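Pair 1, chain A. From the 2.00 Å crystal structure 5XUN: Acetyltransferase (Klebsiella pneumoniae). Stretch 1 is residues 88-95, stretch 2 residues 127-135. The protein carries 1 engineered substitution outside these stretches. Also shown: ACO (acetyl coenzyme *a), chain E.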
# COMPACT_ATOMS: atom_id res chain seq x y z
N ASN A 88 10.39 7.42 6.54
CA ASN A 88 10.13 6.57 5.39
C ASN A 88 9.10 7.21 4.47
O ASN A 88 8.16 7.86 4.93
CB ASN A 88 9.65 5.19 5.82
CG ASN A 88 10.67 4.46 6.66
OD1 ASN A 88 11.78 4.18 6.21
ND2 ASN A 88 10.31 4.16 7.90
N ALA A 89 9.27 7.00 3.26
CA ALA A 89 8.27 7.34 2.26
C ALA A 89 7.42 6.11 1.96
O ALA A 89 7.95 5.01 1.80
CB ALA A 89 8.93 7.83 0.98
N PRO A 90 6.10 6.27 1.85
CA PRO A 90 5.25 5.12 1.56
C PRO A 90 5.42 4.69 0.11
O PRO A 90 5.72 5.51 -0.76
CB PRO A 90 3.83 5.64 1.82
CG PRO A 90 3.93 7.13 1.50
CD PRO A 90 5.35 7.54 1.87
N SER A 91 5.24 3.39 -0.13
CA SER A 91 5.46 2.86 -1.46
C SER A 91 4.67 1.57 -1.65
O SER A 91 4.04 1.05 -0.73
CB SER A 91 6.95 2.61 -1.71
OG SER A 91 7.48 1.75 -0.71
N VAL A 92 4.71 1.08 -2.89
CA VAL A 92 4.38 -0.28 -3.27
C VAL A 92 5.64 -0.90 -3.85
O VAL A 92 6.37 -0.24 -4.59
CB VAL A 92 3.22 -0.34 -4.29
CG1 VAL A 92 3.01 -1.76 -4.81
CG2 VAL A 92 1.94 0.19 -3.67
N THR A 93 5.89 -2.16 -3.52
CA THR A 93 7.07 -2.86 -4.02
C THR A 93 6.68 -3.86 -5.10
O THR A 93 5.74 -4.64 -4.92
CB THR A 93 7.80 -3.58 -2.88
OG1 THR A 93 8.43 -2.61 -2.03
CG2 THR A 93 8.87 -4.53 -3.45
N LEU A 94 7.38 -3.80 -6.23
CA LEU A 94 7.31 -4.86 -7.24
C LEU A 94 8.24 -5.95 -6.75
O LEU A 94 9.46 -5.86 -6.92
CB LEU A 94 7.71 -4.33 -8.61
CG LEU A 94 7.77 -5.30 -9.79
CD1 LEU A 94 6.42 -5.93 -10.02
CD2 LEU A 94 8.22 -4.57 -11.05
N GLY A 95 7.68 -6.96 -6.09
CA GLY A 95 8.51 -7.99 -5.49
C GLY A 95 9.20 -8.85 -6.52
O GLY A 95 10.37 -9.22 -6.36
N VAL A 127 -4.83 5.22 -0.99
CA VAL A 127 -3.86 5.12 0.09
C VAL A 127 -2.59 5.85 -0.35
O VAL A 127 -2.24 5.85 -1.53
CB VAL A 127 -3.58 3.64 0.44
CG1 VAL A 127 -2.36 3.50 1.30
CG2 VAL A 127 -4.79 3.00 1.14
N GLY A 128 -1.92 6.49 0.61
CA GLY A 128 -0.71 7.22 0.27
C GLY A 128 0.41 6.34 -0.25
O GLY A 128 0.93 5.49 0.48
N ILE A 129 0.81 6.56 -1.50
CA ILE A 129 1.85 5.76 -2.15
C ILE A 129 2.71 6.72 -2.96
O ILE A 129 2.27 7.22 -4.00
CB ILE A 129 1.27 4.67 -3.06
CG1 ILE A 129 0.57 3.59 -2.23
CG2 ILE A 129 2.37 4.04 -3.95
CD1 ILE A 129 -0.37 2.78 -3.03
N TYR A 130 3.95 6.93 -2.52
CA TYR A 130 4.80 7.92 -3.15
C TYR A 130 5.43 7.42 -4.44
O TYR A 130 5.85 8.23 -5.27
CB TYR A 130 5.90 8.37 -2.17
CG TYR A 130 6.76 9.49 -2.68
CD1 TYR A 130 6.25 10.78 -2.81
CD2 TYR A 130 8.09 9.27 -3.02
CE1 TYR A 130 7.04 11.82 -3.29
CE2 TYR A 130 8.89 10.30 -3.50
CZ TYR A 130 8.35 11.57 -3.63
OH TYR A 130 9.14 12.59 -4.10
N GLY A 131 5.49 6.10 -4.63
CA GLY A 131 5.89 5.55 -5.90
C GLY A 131 6.08 4.05 -5.80
O GLY A 131 5.72 3.42 -4.80
N LEU A 132 6.67 3.50 -6.86
CA LEU A 132 6.87 2.06 -6.99
C LEU A 132 8.34 1.74 -6.74
O LEU A 132 9.21 2.24 -7.46
CB LEU A 132 6.44 1.57 -8.37
CG LEU A 132 6.71 0.10 -8.74
CD1 LEU A 132 5.80 -0.87 -7.99
CD2 LEU A 132 6.53 -0.07 -10.24
N PHE A 133 8.59 0.91 -5.74
CA PHE A 133 9.93 0.51 -5.33
C PHE A 133 10.25 -0.85 -5.93
O PHE A 133 9.38 -1.73 -5.99
CB PHE A 133 10.01 0.46 -3.80
CG PHE A 133 11.38 0.10 -3.25
CD1 PHE A 133 11.78 -1.23 -3.13
CD2 PHE A 133 12.24 1.09 -2.79
CE1 PHE A 133 13.02 -1.56 -2.61
CE2 PHE A 133 13.48 0.77 -2.26
CZ PHE A 133 13.87 -0.56 -2.17
N VAL A 134 11.49 -1.04 -6.38
CA VAL A 134 11.89 -2.34 -6.90
C VAL A 134 13.36 -2.57 -6.61
O VAL A 134 14.18 -1.65 -6.72
CB VAL A 134 11.56 -2.47 -8.41
CG1 VAL A 134 12.38 -1.49 -9.23
CG2 VAL A 134 11.77 -3.90 -8.88
N GLU A 135 13.69 -3.79 -6.20
CA GLU A 135 15.07 -4.22 -6.05
C GLU A 135 15.44 -5.05 -7.27
O GLU A 135 14.92 -6.16 -7.45
CB GLU A 135 15.26 -5.02 -4.77
CG GLU A 135 16.59 -5.75 -4.70
CD GLU A 135 17.01 -6.05 -3.28
OE1 GLU A 135 18.21 -5.92 -2.98
OE2 GLU A 135 16.13 -6.36 -2.45
N1A ACO E . 7.85 -3.11 -27.38
C2A ACO E . 8.98 -3.03 -26.63
N3A ACO E . 10.08 -3.79 -26.85
C4A ACO E . 10.11 -4.70 -27.85
C5A ACO E . 8.91 -4.83 -28.71
C6A ACO E . 7.74 -3.97 -28.41
N6A ACO E . 6.62 -4.05 -29.16
N7A ACO E . 9.18 -5.78 -29.62
C8A ACO E . 10.44 -6.22 -29.36
N9A ACO E . 11.01 -5.57 -28.33
C1B ACO E . 12.38 -5.86 -27.83
C2B ACO E . 13.33 -4.67 -27.82
O2B ACO E . 14.22 -4.73 -28.95
C3B ACO E . 14.09 -4.79 -26.52
O3B ACO E . 15.32 -5.48 -26.74
P3B ACO E . 16.67 -5.14 -25.93
O7A ACO E . 17.24 -3.94 -26.64
O8A ACO E . 16.19 -4.85 -24.52
O9A ACO E . 17.49 -6.41 -26.05
C4B ACO E . 13.23 -5.69 -25.64
O4B ACO E . 12.28 -6.34 -26.48
C5B ACO E . 12.46 -4.94 -24.55
O5B ACO E . 12.35 -5.80 -23.41
P1A ACO E . 11.04 -6.69 -23.15
O1A ACO E . 10.82 -7.62 -24.32
O2A ACO E . 9.90 -5.82 -22.68
O3A ACO E . 11.55 -7.54 -21.89
P2A ACO E . 11.36 -9.13 -21.77
O4A ACO E . 10.01 -9.52 -22.32
O5A ACO E . 12.60 -9.82 -22.26
O6A ACO E . 11.31 -9.23 -20.17
CBP ACO E . 12.47 -9.60 -18.14
CCP ACO E . 12.43 -8.77 -19.41
CDP ACO E . 11.09 -9.61 -17.48
CEP ACO E . 13.50 -9.01 -17.18
CAP ACO E . 12.90 -10.99 -18.58
OAP ACO E . 14.23 -10.89 -19.11
C9P ACO E . 12.90 -11.98 -17.46
O9P ACO E . 11.88 -12.58 -17.14
N8P ACO E . 14.08 -12.17 -16.88
C7P ACO E . 14.35 -13.29 -16.02
C6P ACO E . 13.81 -13.07 -14.61
C5P ACO E . 14.16 -11.67 -14.18
O5P ACO E . 15.32 -11.33 -14.05
N4P ACO E . 13.12 -10.85 -13.98
C3P ACO E . 13.30 -9.45 -13.67
C2P ACO E . 13.72 -9.22 -12.23
S1P ACO E . 12.34 -8.60 -11.33
C ACO E . 13.19 -7.89 -10.11
O ACO E . 14.39 -7.74 -10.28
CH3 ACO E . 12.47 -7.48 -8.86
O HOH W 1 11.69 -5.97 -5.53

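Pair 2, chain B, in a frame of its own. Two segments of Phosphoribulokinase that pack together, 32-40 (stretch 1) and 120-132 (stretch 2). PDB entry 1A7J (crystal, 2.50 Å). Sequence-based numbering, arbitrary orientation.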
# COMPACT_ATOMS: atom_id res chain seq x y z
N GLU B 32 -11.61 13.43 -13.01
CA GLU B 32 -10.98 13.46 -14.33
C GLU B 32 -11.59 12.50 -15.35
O GLU B 32 -11.13 12.44 -16.48
CB GLU B 32 -9.47 13.19 -14.20
CG GLU B 32 -8.76 13.88 -13.02
CD GLU B 32 -8.66 15.41 -13.13
OE1 GLU B 32 -8.13 15.93 -14.14
OE2 GLU B 32 -9.03 16.11 -12.15
N GLY B 33 -12.62 11.76 -14.96
CA GLY B 33 -13.29 10.88 -15.91
C GLY B 33 -12.59 9.55 -16.16
O GLY B 33 -12.97 8.79 -17.05
N VAL B 34 -11.58 9.27 -15.35
CA VAL B 34 -10.80 8.04 -15.43
C VAL B 34 -11.62 6.84 -14.94
O VAL B 34 -11.85 6.70 -13.74
CB VAL B 34 -9.51 8.16 -14.58
CG1 VAL B 34 -8.76 6.85 -14.53
CG2 VAL B 34 -8.63 9.26 -15.16
N LYS B 35 -12.11 6.04 -15.88
CA LYS B 35 -12.75 4.77 -15.54
C LYS B 35 -11.70 3.78 -15.06
O LYS B 35 -10.78 3.44 -15.81
CB LYS B 35 -13.50 4.20 -16.75
CG LYS B 35 -14.33 2.94 -16.46
CD LYS B 35 -15.14 3.05 -15.16
CE LYS B 35 -15.81 1.73 -14.77
NZ LYS B 35 -16.12 1.64 -13.29
N ALA B 36 -11.83 3.33 -13.81
CA ALA B 36 -10.76 2.57 -13.14
C ALA B 36 -11.19 1.24 -12.54
O ALA B 36 -12.11 1.17 -11.73
CB ALA B 36 -10.11 3.43 -12.07
N VAL B 37 -10.45 0.19 -12.88
CA VAL B 37 -10.56 -1.06 -12.16
C VAL B 37 -9.53 -1.09 -11.03
O VAL B 37 -8.52 -0.42 -11.10
CB VAL B 37 -10.33 -2.29 -13.07
CG1 VAL B 37 -11.34 -2.29 -14.20
CG2 VAL B 37 -8.93 -2.29 -13.62
N SER B 38 -9.77 -1.89 -10.01
CA SER B 38 -8.88 -1.87 -8.87
C SER B 38 -8.65 -3.25 -8.27
O SER B 38 -9.35 -4.20 -8.62
CB SER B 38 -9.41 -0.91 -7.81
OG SER B 38 -10.58 -1.40 -7.19
N ILE B 39 -7.53 -3.37 -7.56
CA ILE B 39 -7.14 -4.57 -6.84
C ILE B 39 -6.86 -4.16 -5.39
O ILE B 39 -6.17 -3.16 -5.15
CB ILE B 39 -5.86 -5.17 -7.45
CG1 ILE B 39 -6.15 -5.78 -8.83
CG2 ILE B 39 -5.29 -6.24 -6.54
CD1 ILE B 39 -4.92 -6.39 -9.48
N GLU B 40 -7.60 -4.77 -4.47
CA GLU B 40 -7.29 -4.76 -3.04
C GLU B 40 -6.20 -5.78 -2.74
O GLU B 40 -6.39 -6.98 -2.95
CB GLU B 40 -8.53 -5.13 -2.23
CG GLU B 40 -9.46 -4.00 -1.88
CD GLU B 40 -10.29 -4.33 -0.66
OE1 GLU B 40 -11.19 -5.20 -0.77
OE2 GLU B 40 -9.96 -3.82 0.43
N ASP B 120 -13.49 -11.72 -13.76
CA ASP B 120 -12.84 -11.15 -14.92
C ASP B 120 -12.79 -9.65 -14.75
O ASP B 120 -13.62 -9.08 -14.04
CB ASP B 120 -13.59 -11.52 -16.19
CG ASP B 120 -13.21 -12.89 -16.71
OD1 ASP B 120 -12.29 -13.51 -16.14
OD2 ASP B 120 -13.84 -13.35 -17.69
N PHE B 121 -11.78 -9.03 -15.32
CA PHE B 121 -11.65 -7.59 -15.20
C PHE B 121 -12.64 -6.93 -16.14
O PHE B 121 -12.76 -7.31 -17.31
CB PHE B 121 -10.22 -7.13 -15.54
CG PHE B 121 -9.41 -6.71 -14.34
CD1 PHE B 121 -10.04 -6.21 -13.20
CD2 PHE B 121 -8.03 -6.81 -14.36
CE1 PHE B 121 -9.29 -5.82 -12.09
CE2 PHE B 121 -7.27 -6.43 -13.27
CZ PHE B 121 -7.90 -5.94 -12.13
N ASP B 122 -13.34 -5.94 -15.61
CA ASP B 122 -14.23 -5.09 -16.40
C ASP B 122 -13.58 -4.58 -17.68
O ASP B 122 -12.37 -4.75 -17.88
CB ASP B 122 -14.71 -3.91 -15.56
CG ASP B 122 -15.49 -4.34 -14.33
OD1 ASP B 122 -16.68 -4.68 -14.48
OD2 ASP B 122 -14.91 -4.31 -13.22
N SER B 123 -14.36 -3.91 -18.51
CA SER B 123 -13.89 -3.55 -19.84
C SER B 123 -13.99 -2.04 -20.07
O SER B 123 -14.78 -1.36 -19.43
CB SER B 123 -14.69 -4.32 -20.90
OG SER B 123 -14.72 -5.72 -20.62
N ASP B 124 -13.10 -1.53 -20.92
CA ASP B 124 -12.98 -0.10 -21.26
C ASP B 124 -12.27 0.75 -20.20
O ASP B 124 -12.32 1.98 -20.25
CB ASP B 124 -14.35 0.50 -21.59
N SER B 125 -11.48 0.09 -19.36
CA SER B 125 -10.74 0.74 -18.28
C SER B 125 -9.57 1.60 -18.77
O SER B 125 -8.86 1.23 -19.71
CB SER B 125 -10.23 -0.31 -17.29
OG SER B 125 -11.28 -1.17 -16.90
N HIS B 126 -9.42 2.76 -18.15
CA HIS B 126 -8.35 3.70 -18.46
C HIS B 126 -7.05 3.31 -17.73
O HIS B 126 -5.96 3.61 -18.20
CB HIS B 126 -8.77 5.14 -18.03
CG HIS B 126 -9.53 5.92 -19.08
ND1 HIS B 126 -10.92 6.06 -19.05
CD2 HIS B 126 -9.12 6.51 -20.25
CE1 HIS B 126 -11.32 6.67 -20.17
NE2 HIS B 126 -10.26 6.95 -20.91
N LEU B 127 -7.21 2.77 -16.53
CA LEU B 127 -6.07 2.27 -15.75
C LEU B 127 -6.50 1.26 -14.71
O LEU B 127 -7.68 1.13 -14.40
CB LEU B 127 -5.35 3.41 -15.06
CG LEU B 127 -6.21 4.36 -14.25
CD1 LEU B 127 -6.22 3.96 -12.78
CD2 LEU B 127 -5.65 5.75 -14.42
N LEU B 128 -5.54 0.45 -14.28
CA LEU B 128 -5.74 -0.40 -13.11
C LEU B 128 -5.14 0.33 -11.92
O LEU B 128 -4.28 1.18 -12.09
CB LEU B 128 -5.04 -1.77 -13.31
CG LEU B 128 -4.67 -2.73 -12.16
CD1 LEU B 128 -5.90 -3.20 -11.40
CD2 LEU B 128 -3.95 -3.93 -12.73
N PHE B 129 -5.72 0.09 -10.75
CA PHE B 129 -5.25 0.67 -9.50
C PHE B 129 -5.04 -0.44 -8.49
O PHE B 129 -5.95 -1.20 -8.23
CB PHE B 129 -6.28 1.63 -8.95
CG PHE B 129 -5.89 2.26 -7.65
CD1 PHE B 129 -4.82 3.16 -7.59
CD2 PHE B 129 -6.62 2.01 -6.49
CE1 PHE B 129 -4.49 3.81 -6.41
CE2 PHE B 129 -6.30 2.65 -5.30
CZ PHE B 129 -5.23 3.55 -5.26
N TYR B 130 -3.87 -0.47 -7.88
CA TYR B 130 -3.57 -1.46 -6.84
C TYR B 130 -3.25 -0.72 -5.52
O TYR B 130 -2.56 0.29 -5.53
CB TYR B 130 -2.37 -2.30 -7.28
CG TYR B 130 -1.84 -3.22 -6.22
CD1 TYR B 130 -0.91 -2.77 -5.29
CD2 TYR B 130 -2.29 -4.53 -6.13
CE1 TYR B 130 -0.45 -3.60 -4.29
CE2 TYR B 130 -1.83 -5.38 -5.12
CZ TYR B 130 -0.91 -4.90 -4.21
OH TYR B 130 -0.41 -5.74 -3.23
N GLU B 131 -3.80 -1.20 -4.41
CA GLU B 131 -3.38 -0.77 -3.07
C GLU B 131 -3.01 -1.98 -2.18
O GLU B 131 -3.86 -2.86 -1.93
CB GLU B 131 -4.49 0.06 -2.40
CG GLU B 131 -4.15 0.61 -0.98
CD GLU B 131 -5.22 1.54 -0.39
OE1 GLU B 131 -6.42 1.36 -0.72
OE2 GLU B 131 -4.86 2.44 0.41
N GLY B 132 -1.75 -2.05 -1.72
CA GLY B 132 -1.40 -3.03 -0.70
C GLY B 132 0.04 -2.98 -0.28
O GLY B 132 0.70 -1.99 -0.53

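What fills the space beside the matched valines, V92(A) in pair 1 and V37(B) in pair 2? In pair 1 it is an isoleucine: I129(A) reaches V92(A) with CD1 at 3.5 Å from CG2, one hydrocarbon end against another. The matching residue in pair 2 is S125(B), too short to fill the same space, although its OG still comes within 2.9 Å of V37(B) CG1. There F121(B), outside the matched positions, also packs on the valine. V37(B) CG2 sits over one face of that ring, 4.1 Å from its centroid, while I39(B) CG1 meets its edge, 3.7 Å from F121(B) CZ.

What backbone do the two pairs share? In both, two parallel strands lie side by side, and 14 central residues superpose with an RMSD of 0.9 Å. The matched valines accept and donate alike: V92(A) N bonds to G131(A) O at 3.2 Å and F133(A) N to V92(A) O at 2.8 Å, as V37(B) N does to L127(B) O at 3.3 Å and F129(B) N to V37(B) O at 2.9 Å. One step on, L94(A) N bonds to F133(A) O and I39(B) N to F129(B) O, at 2.9 and 2.8 Å. Pair 2 carries the ladder further, with E131(B) N bonded to I39(B) O at 3.2 Å.

How does each second stretch turn into its strand? Y130(A) and H126(B) match, and both give their backbone N to a carbonyl across the gap: Y130(A) N to P90(A) O at 2.9 Å, H126(B) N to K35(B) O at 2.8 Å. The nitrogen of P90(A) has no hydrogen to give, and the side chain of Y130(A) packs against the proline, its CB 4.2 Å from P90(A) CD. K35(B) does have one, and its N makes a weak hydrogen bond to H126(B) ND1 at 3.4 Å. Next along, G131(A) offers no side chain, whereas the matching L127(B) sends CD2 to within 3.3 Å of V34(B) CG1.

Which packing survives the changes of sequence? L132(A) and L128(B) both have chi1 t and chi2 p, and each touches the matched valine and the next residue on that face. L132(A) CD1 lies 4.0 Å from L94(A) CB; L128(B) CD1 lies 3.7 Å from I39(B) CG1. Farther along, V134(A) CG2 approaches L94(A) CB at 4.1 Å, while the larger Y130(B) brings CD2 to 3.5 Å from I39(B) CG2. In pair 1, V134(A) CG2 also lies 3.6 Å from CH3 of acetyl coenzyme A, as befits an acetyltransferase.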